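Local coordinates for Exo-1,5-alpha-L-arabinofuranobiosidase (Gibberella zeae, PDB 2YDT), which probably hydrolyses alpha-1,5-linked L-arabinofuranosyl bonds, releasing arabinobiose from the ends of arabinan chains, at residues L84-Q89 / P153-F158; L120-A125 / V136-L141. All coordinates share one frame; numbering follows the deposited sequence.

Contact 1 (L84-Q89 / P153-F158). With EDG (1,4-dideoxy-1,4-imino-L-arabinitol), chain B; AHR (alpha-L-arabinofuranose), chain C.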
loop_
_atom_site.group_PDB
_atom_site.type_symbol
_atom_site.label_atom_id
_atom_site.label_comp_id
_atom_site.label_asym_id
_atom_site.label_seq_id
_atom_site.Cartn_x
_atom_site.Cartn_y
_atom_site.Cartn_z
ATOM N N LEU A 84 5.578 -3.364 -16.103
ATOM C CA LEU A 84 5.015 -3.376 -14.720
ATOM C C LEU A 84 5.066 -1.902 -14.295
ATOM O O LEU A 84 6.129 -1.343 -14.048
ATOM C CB LEU A 84 5.820 -4.288 -13.789
ATOM C CG LEU A 84 5.619 -5.783 -14.043
ATOM C CD1 LEU A 84 6.423 -6.621 -13.051
ATOM C CD2 LEU A 84 4.127 -6.162 -13.957
ATOM N N ARG A 85 3.885 -1.274 -14.271
ATOM C CA ARG A 85 3.782 0.182 -14.343
ATOM C C ARG A 85 3.323 0.844 -13.044
ATOM O O ARG A 85 3.946 1.801 -12.590
ATOM C CB ARG A 85 2.872 0.571 -15.506
ATOM C CG ARG A 85 2.907 2.097 -15.830
ATOM C CD ARG A 85 2.106 2.417 -17.084
ATOM N NE ARG A 85 2.572 1.596 -18.217
ATOM C CZ ARG A 85 3.665 1.834 -18.949
ATOM N NH1 ARG A 85 4.391 2.923 -18.785
ATOM N NH2 ARG A 85 4.020 0.982 -19.902
ATOM N N TYR A 86 2.206 0.368 -12.473
ATOM C CA TYR A 86 1.591 1.051 -11.337
ATOM C C TYR A 86 1.496 0.142 -10.102
ATOM O O TYR A 86 1.280 -1.054 -10.222
ATOM C CB TYR A 86 0.157 1.529 -11.651
ATOM C CG TYR A 86 -0.003 2.766 -12.517
ATOM C CD1 TYR A 86 1.073 3.612 -12.841
ATOM C CD2 TYR A 86 -1.270 3.113 -12.967
ATOM C CE1 TYR A 86 0.877 4.783 -13.589
ATOM C CE2 TYR A 86 -1.470 4.272 -13.716
ATOM C CZ TYR A 86 -0.383 5.083 -14.035
ATOM O OH TYR A 86 -0.601 6.250 -14.754
ATOM N N GLN A 87 1.610 0.759 -8.937
ATOM C CA GLN A 87 1.109 0.195 -7.673
ATOM C C GLN A 87 1.722 -1.129 -7.238
ATOM O O GLN A 87 1.006 -2.052 -6.865
ATOM C CB GLN A 87 -0.426 0.129 -7.738
ATOM C CG GLN A 87 -1.056 1.522 -7.964
ATOM C CD GLN A 87 -2.128 1.598 -9.030
ATOM O OE1 GLN A 87 -2.726 0.585 -9.414
ATOM N NE2 GLN A 87 -2.399 2.808 -9.511
ATOM N N PRO A 88 3.070 -1.181 -7.189
ATOM C CA PRO A 88 3.754 -2.340 -6.676
ATOM C C PRO A 88 3.487 -2.554 -5.193
ATOM O O PRO A 88 3.217 -1.599 -4.454
ATOM C CB PRO A 88 5.234 -2.018 -6.924
ATOM C CG PRO A 88 5.272 -0.520 -6.767
ATOM C CD PRO A 88 3.976 -0.059 -7.420
ATOM N N GLN A 89 3.528 -3.812 -4.774
ATOM C CA GLN A 89 3.332 -4.182 -3.339
ATOM C C GLN A 89 4.184 -5.410 -3.063
ATOM O O GLN A 89 4.056 -6.432 -3.726
ATOM C CB GLN A 89 1.849 -4.397 -3.016
ATOM C CG GLN A 89 1.581 -4.844 -1.577
ATOM C CD GLN A 89 1.826 -3.733 -0.594
ATOM O OE1 GLN A 89 2.439 -3.973 0.481
ATOM N NE2 GLN A 89 1.395 -2.563 -0.908
ATOM N N PRO A 153 -11.032 0.333 -14.887
ATOM C CA PRO A 153 -9.761 -0.216 -14.390
ATOM C C PRO A 153 -9.810 -0.892 -13.025
ATOM O O PRO A 153 -10.734 -0.685 -12.238
ATOM C CB PRO A 153 -8.839 1.007 -14.334
ATOM C CG PRO A 153 -9.788 2.147 -14.071
ATOM C CD PRO A 153 -11.015 1.799 -14.893
ATOM N N VAL A 154 -8.763 -1.655 -12.757
ATOM C CA VAL A 154 -8.453 -2.155 -11.432
ATOM C C VAL A 154 -7.130 -1.562 -10.983
ATOM O O VAL A 154 -6.276 -1.192 -11.817
ATOM C CB VAL A 154 -8.412 -3.711 -11.423
ATOM C CG1 VAL A 154 -9.821 -4.272 -11.757
ATOM C CG2 VAL A 154 -7.350 -4.268 -12.394
ATOM N N TRP A 155 -6.931 -1.503 -9.666
ATOM C CA TRP A 155 -5.759 -0.821 -9.112
ATOM C C TRP A 155 -5.359 -1.336 -7.742
ATOM O O TRP A 155 -6.170 -1.864 -6.988
ATOM C CB TRP A 155 -6.026 0.657 -8.867
ATOM C CG TRP A 155 -6.928 1.460 -9.803
ATOM C CD1 TRP A 155 -8.304 1.639 -9.683
ATOM C CD2 TRP A 155 -6.509 2.339 -10.844
ATOM N NE1 TRP A 155 -8.732 2.535 -10.621
ATOM C CE2 TRP A 155 -7.659 3.004 -11.327
ATOM C CE3 TRP A 155 -5.272 2.623 -11.427
ATOM C CZ2 TRP A 155 -7.578 4.003 -12.334
ATOM C CZ3 TRP A 155 -5.195 3.559 -12.439
ATOM C CH2 TRP A 155 -6.340 4.235 -12.894
ATOM N N GLU A 156 -4.111 -1.083 -7.395
ATOM C CA GLU A 156 -3.689 -0.970 -5.977
ATOM C C GLU A 156 -3.790 -2.240 -5.136
ATOM O O GLU A 156 -4.476 -2.243 -4.081
ATOM C CB GLU A 156 -4.439 0.203 -5.281
ATOM C CG GLU A 156 -4.061 1.572 -5.904
ATOM C CD GLU A 156 -5.166 2.635 -5.973
ATOM O OE1 GLU A 156 -6.328 2.376 -5.621
ATOM O OE2 GLU A 156 -4.809 3.768 -6.399
ATOM N N PRO A 157 -3.090 -3.308 -5.549
ATOM C CA PRO A 157 -3.122 -4.543 -4.747
ATOM C C PRO A 157 -2.522 -4.437 -3.357
ATOM O O PRO A 157 -1.496 -3.774 -3.146
ATOM C CB PRO A 157 -2.321 -5.546 -5.579
ATOM C CG PRO A 157 -1.347 -4.650 -6.360
ATOM C CD PRO A 157 -2.168 -3.418 -6.698
ATOM N N PHE A 158 -3.104 -5.176 -2.423
ATOM C CA PHE A 158 -2.562 -5.329 -1.075
ATOM C C PHE A 158 -2.753 -6.803 -0.660
ATOM O O PHE A 158 -3.843 -7.355 -0.785
ATOM C CB PHE A 158 -3.225 -4.393 -0.047
ATOM C CG PHE A 158 -2.567 -4.441 1.311
ATOM C CD1 PHE A 158 -1.486 -3.653 1.587
ATOM C CD2 PHE A 158 -3.028 -5.314 2.303
ATOM C CE1 PHE A 158 -0.850 -3.723 2.786
ATOM C CE2 PHE A 158 -2.407 -5.403 3.511
ATOM C CZ PHE A 158 -1.301 -4.617 3.770
HETATM O "O2'" EDG B . -8.241 4.190 -5.536
HETATM C "C2'" EDG B . -8.140 5.339 -6.426
HETATM C "C1'" EDG B . -7.087 6.296 -5.906
HETATM N "N4'" EDG B . -6.004 6.253 -6.897
HETATM C "C3'" EDG B . -7.725 4.963 -7.854
HETATM O "O3'" EDG B . -8.791 5.060 -8.825
HETATM C "C4'" EDG B . -6.613 5.973 -8.193
HETATM C "C5'" EDG B . -5.619 5.526 -9.229
HETATM O "O5'" EDG B . -4.857 6.664 -9.601
HETATM O O5 AHR C . -0.308 4.913 -8.906
HETATM C C5 AHR C . -0.409 5.862 -9.981
HETATM C C4 AHR C . -1.726 6.599 -9.953
HETATM O O4 AHR C . -2.835 5.745 -10.152
HETATM C C3 AHR C . -1.879 7.603 -11.111
HETATM O O3 AHR C . -1.197 8.861 -10.879
HETATM C C2 AHR C . -3.373 7.822 -11.121
HETATM O O2 AHR C . -3.932 8.192 -12.390
HETATM C C1 AHR C . -3.909 6.495 -10.657
HETATM O O HOH W 1 -0.466 -1.567 -4.449
HETATM O O HOH W 2 -3.619 -0.306 -12.070
#

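Contact 2 (L120-A125 / V136-L141)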
loop_
_atom_site.group_PDB
_atom_site.type_symbol
_atom_site.label_atom_id
_atom_site.label_comp_id
_atom_site.label_asym_id
_atom_site.label_seq_id
_atom_site.Cartn_x
_atom_site.Cartn_y
_atom_site.Cartn_z
ATOM N N LEU A 120 -3.914 -4.701 -15.446
ATOM C CA LEU A 120 -3.812 -6.109 -15.148
ATOM C C LEU A 120 -2.962 -6.340 -13.894
ATOM O O LEU A 120 -1.725 -6.218 -13.932
ATOM C CB LEU A 120 -3.257 -6.843 -16.374
ATOM C CG LEU A 120 -3.049 -8.358 -16.328
ATOM C CD1 LEU A 120 -4.259 -9.125 -15.779
ATOM C CD2 LEU A 120 -2.636 -8.839 -17.735
ATOM N N ILE A 121 -3.640 -6.688 -12.795
ATOM C CA ILE A 121 -2.972 -6.992 -11.558
ATOM C C ILE A 121 -2.343 -8.393 -11.687
ATOM O O ILE A 121 -3.039 -9.378 -11.935
ATOM C CB ILE A 121 -3.910 -6.868 -10.312
ATOM C CG1 ILE A 121 -4.301 -5.391 -10.105
ATOM C CG2 ILE A 121 -3.213 -7.432 -9.093
ATOM C CD1 ILE A 121 -5.438 -5.168 -9.065
ATOM N N GLU A 122 -1.025 -8.453 -11.433
ATOM C CA GLU A 122 -0.170 -9.637 -11.567
ATOM C C GLU A 122 0.418 -9.992 -10.238
ATOM O O GLU A 122 0.551 -9.138 -9.360
ATOM C CB GLU A 122 1.036 -9.329 -12.486
ATOM C CG GLU A 122 0.707 -8.702 -13.848
ATOM C CD GLU A 122 0.154 -9.715 -14.811
ATOM O OE1 GLU A 122 -0.783 -10.431 -14.413
ATOM O OE2 GLU A 122 0.636 -9.786 -15.970
ATOM N N VAL A 123 0.787 -11.258 -10.066
ATOM C CA VAL A 123 1.691 -11.671 -8.984
ATOM C C VAL A 123 2.960 -12.274 -9.576
ATOM O O VAL A 123 2.872 -13.184 -10.395
ATOM C CB VAL A 123 1.043 -12.661 -7.970
ATOM C CG1 VAL A 123 2.026 -13.179 -6.918
ATOM C CG2 VAL A 123 -0.146 -11.995 -7.306
ATOM N N TYR A 124 4.105 -11.773 -9.120
ATOM C CA TYR A 124 5.451 -12.307 -9.399
ATOM C C TYR A 124 6.037 -12.784 -8.069
ATOM O O TYR A 124 5.680 -12.291 -6.983
ATOM C CB TYR A 124 6.369 -11.212 -10.026
ATOM C CG TYR A 124 6.117 -11.022 -11.496
ATOM C CD1 TYR A 124 4.981 -10.371 -11.942
ATOM C CD2 TYR A 124 6.978 -11.565 -12.457
ATOM C CE1 TYR A 124 4.709 -10.251 -13.327
ATOM C CE2 TYR A 124 6.732 -11.450 -13.785
ATOM C CZ TYR A 124 5.615 -10.806 -14.246
ATOM O OH TYR A 124 5.368 -10.733 -15.614
ATOM N N ALA A 125 6.950 -13.748 -8.138
ATOM C CA ALA A 125 7.537 -14.339 -6.939
ATOM C C ALA A 125 9.029 -14.496 -7.064
ATOM O O ALA A 125 9.534 -14.701 -8.162
ATOM C CB ALA A 125 6.926 -15.708 -6.648
ATOM N N VAL A 136 3.878 -15.561 -11.641
ATOM C CA VAL A 136 3.097 -16.595 -10.978
ATOM C C VAL A 136 1.725 -16.714 -11.613
ATOM O O VAL A 136 1.369 -17.788 -12.144
ATOM C CB VAL A 136 2.984 -16.361 -9.455
ATOM C CG1 VAL A 136 2.116 -17.477 -8.811
ATOM C CG2 VAL A 136 4.405 -16.303 -8.833
ATOM N N SER A 137 0.955 -15.629 -11.583
ATOM C CA SER A 137 -0.385 -15.625 -12.130
ATOM C C SER A 137 -0.936 -14.240 -12.416
ATOM O O SER A 137 -0.504 -13.255 -11.805
ATOM C CB SER A 137 -1.363 -16.379 -11.198
ATOM O OG SER A 137 -1.454 -15.762 -9.913
ATOM N N HIS A 138 -1.899 -14.198 -13.346
ATOM C CA HIS A 138 -2.787 -13.059 -13.540
ATOM C C HIS A 138 -3.922 -13.096 -12.522
ATOM O O HIS A 138 -4.523 -14.157 -12.263
ATOM C CB HIS A 138 -3.395 -13.124 -14.939
ATOM C CG HIS A 138 -2.391 -13.104 -16.040
ATOM N ND1 HIS A 138 -1.471 -12.086 -16.194
ATOM C CD2 HIS A 138 -2.195 -13.953 -17.088
ATOM C CE1 HIS A 138 -0.765 -12.296 -17.295
ATOM N NE2 HIS A 138 -1.177 -13.427 -17.852
ATOM N N VAL A 139 -4.179 -11.966 -11.880
ATOM C CA VAL A 139 -5.242 -11.867 -10.886
ATOM C C VAL A 139 -6.500 -11.211 -11.415
ATOM O O VAL A 139 -7.596 -11.786 -11.357
ATOM C CB VAL A 139 -4.767 -11.127 -9.641
ATOM C CG1 VAL A 139 -5.887 -11.177 -8.503
ATOM C CG2 VAL A 139 -3.401 -11.723 -9.129
ATOM N N ALA A 140 -6.378 -9.991 -11.905
ATOM C CA ALA A 140 -7.561 -9.204 -12.266
ATOM C C ALA A 140 -7.266 -8.308 -13.443
ATOM O O ALA A 140 -6.339 -7.527 -13.395
ATOM C CB ALA A 140 -8.026 -8.344 -11.066
ATOM N N LEU A 141 -8.072 -8.438 -14.491
ATOM C CA LEU A 141 -8.000 -7.576 -15.673
ATOM C C LEU A 141 -9.065 -6.532 -15.624
ATOM O O LEU A 141 -10.246 -6.837 -15.312
ATOM C CB LEU A 141 -8.252 -8.416 -16.926
ATOM C CG LEU A 141 -8.204 -7.768 -18.294
ATOM C CD1 LEU A 141 -6.823 -7.298 -18.700
ATOM C CD2 LEU A 141 -8.748 -8.782 -19.341
#

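Contact 1 (L84-Q89 / P153-F158)
Q87 and E156 face each other across two nearly parallel strands, and both carry positive phi and psi angles near 60°, in the left-handed helical region, uncommon outside glycine; each is followed by a proline. No direct backbone hydrogen bond joins the strands here. Instead the carboxamide of Q87 spans the gap: OE1 accepts from E156 N (3.0 Å), with the N-H arriving from above the carbonyl plane and well bent at 138°. Two waters complete the bridge, one donating to Q87 O and P157 O, the other to Q87 OE1 and V154 O. The opposite end of the same amide, NE2, donates to O5 of the arabinofuranose (3.0 Å), so the group is fixed at both ends.

The aromatic pair meets rim to rim, Y86 CD2 lying 4.0 Å from W155 CZ3, and each ring offers a face to a sugar. C5 of the arabinofuranose sits over the centre of the Y86 ring; C5' of the iminosugar sits 3.5 Å above the W155 plane, with P153 CB against the opposite face. W155 NE1 bonds to Q173. E156 OE1 accepts from the iminosugar O2' (2.6 Å) and also bonds S171, while OE2 lies 2.8 Å from N4'. Y86, Q87, W155 and E156 form part of the sugar-binding pocket of a beta-propeller, on the inner strands of adjacent blades.

Contact 2 (L120-A125 / V136-L141)
E122 and H138 both set CG anti to the carbonyl carbon (chi1 of H138 -60°), and E122 then bends at chi2, -76°, which folds its carboxylate back alongside the imidazole. They belong to the outer beta hairpin of a propeller blade, strands 119-126 and 134-142, an antiparallel ladder interrupted by two classic beta bulges. Carboxylate and ring are nearly coplanar, 15° apart. H138 ND1 donates in the ring plane to the syn lone pair of E122 OE1, a short bond of 2.5 Å, while E122 OE2 is bonded by N80. L120 CD2 approaches the imidazole obliquely, 3.8 Å from H138 ND1, and the ring of F135 also meets it.

At each bulge one carbonyl serves two successive N-H groups. I121 O takes V139 N at 2.8 Å and, weakly, A140 N at 3.4 Å; V123 O takes V136 N at 2.9 Å and, again weakly, S137 N at 3.3 Å. The first residue of each bulge, V139 or V136, has the helix-like psi of such a position. The bulge at V139 and A140 shifts the register by one between I121 and E122, so that I121 pairs with A140 but E122 with H138.

On the face that carries I121, V123 and A140, these side chains pack on Y170 and L168 of strand 165-172 in the next blade. The slip brings V139 in to join them, its CG2 3.7 Å from V123 CG2. Toward the hairpin's turn, S137 OG is anchored by L191 O and W194 NE1, and the methyls of A125 and V136 press tightly together, CB to CG2 at 3.4 Å.

In the fold
Contact 2 is nested along the chain inside the loop that contact 1 closes: residues 87-89 begin the first strand of a four-stranded antiparallel blade, 120-125 and 136-141 form its outer half, and 153-158 starts the next blade. Their centres are about 10 Å apart, contact 1 nearer the middle of the propeller and contact 2 nearer its rim. They also touch. V154 CG2 packs against I121 CD1 at 3.9 Å and against A140 O, in the seam between the two blades, while L84 CD1 meets the Y124 ring on the opposite face of the hairpin. The ligand-binding strand 154-162 thus rests directly on the outer hairpin, and contact 2 itself stays clear of the sugar site.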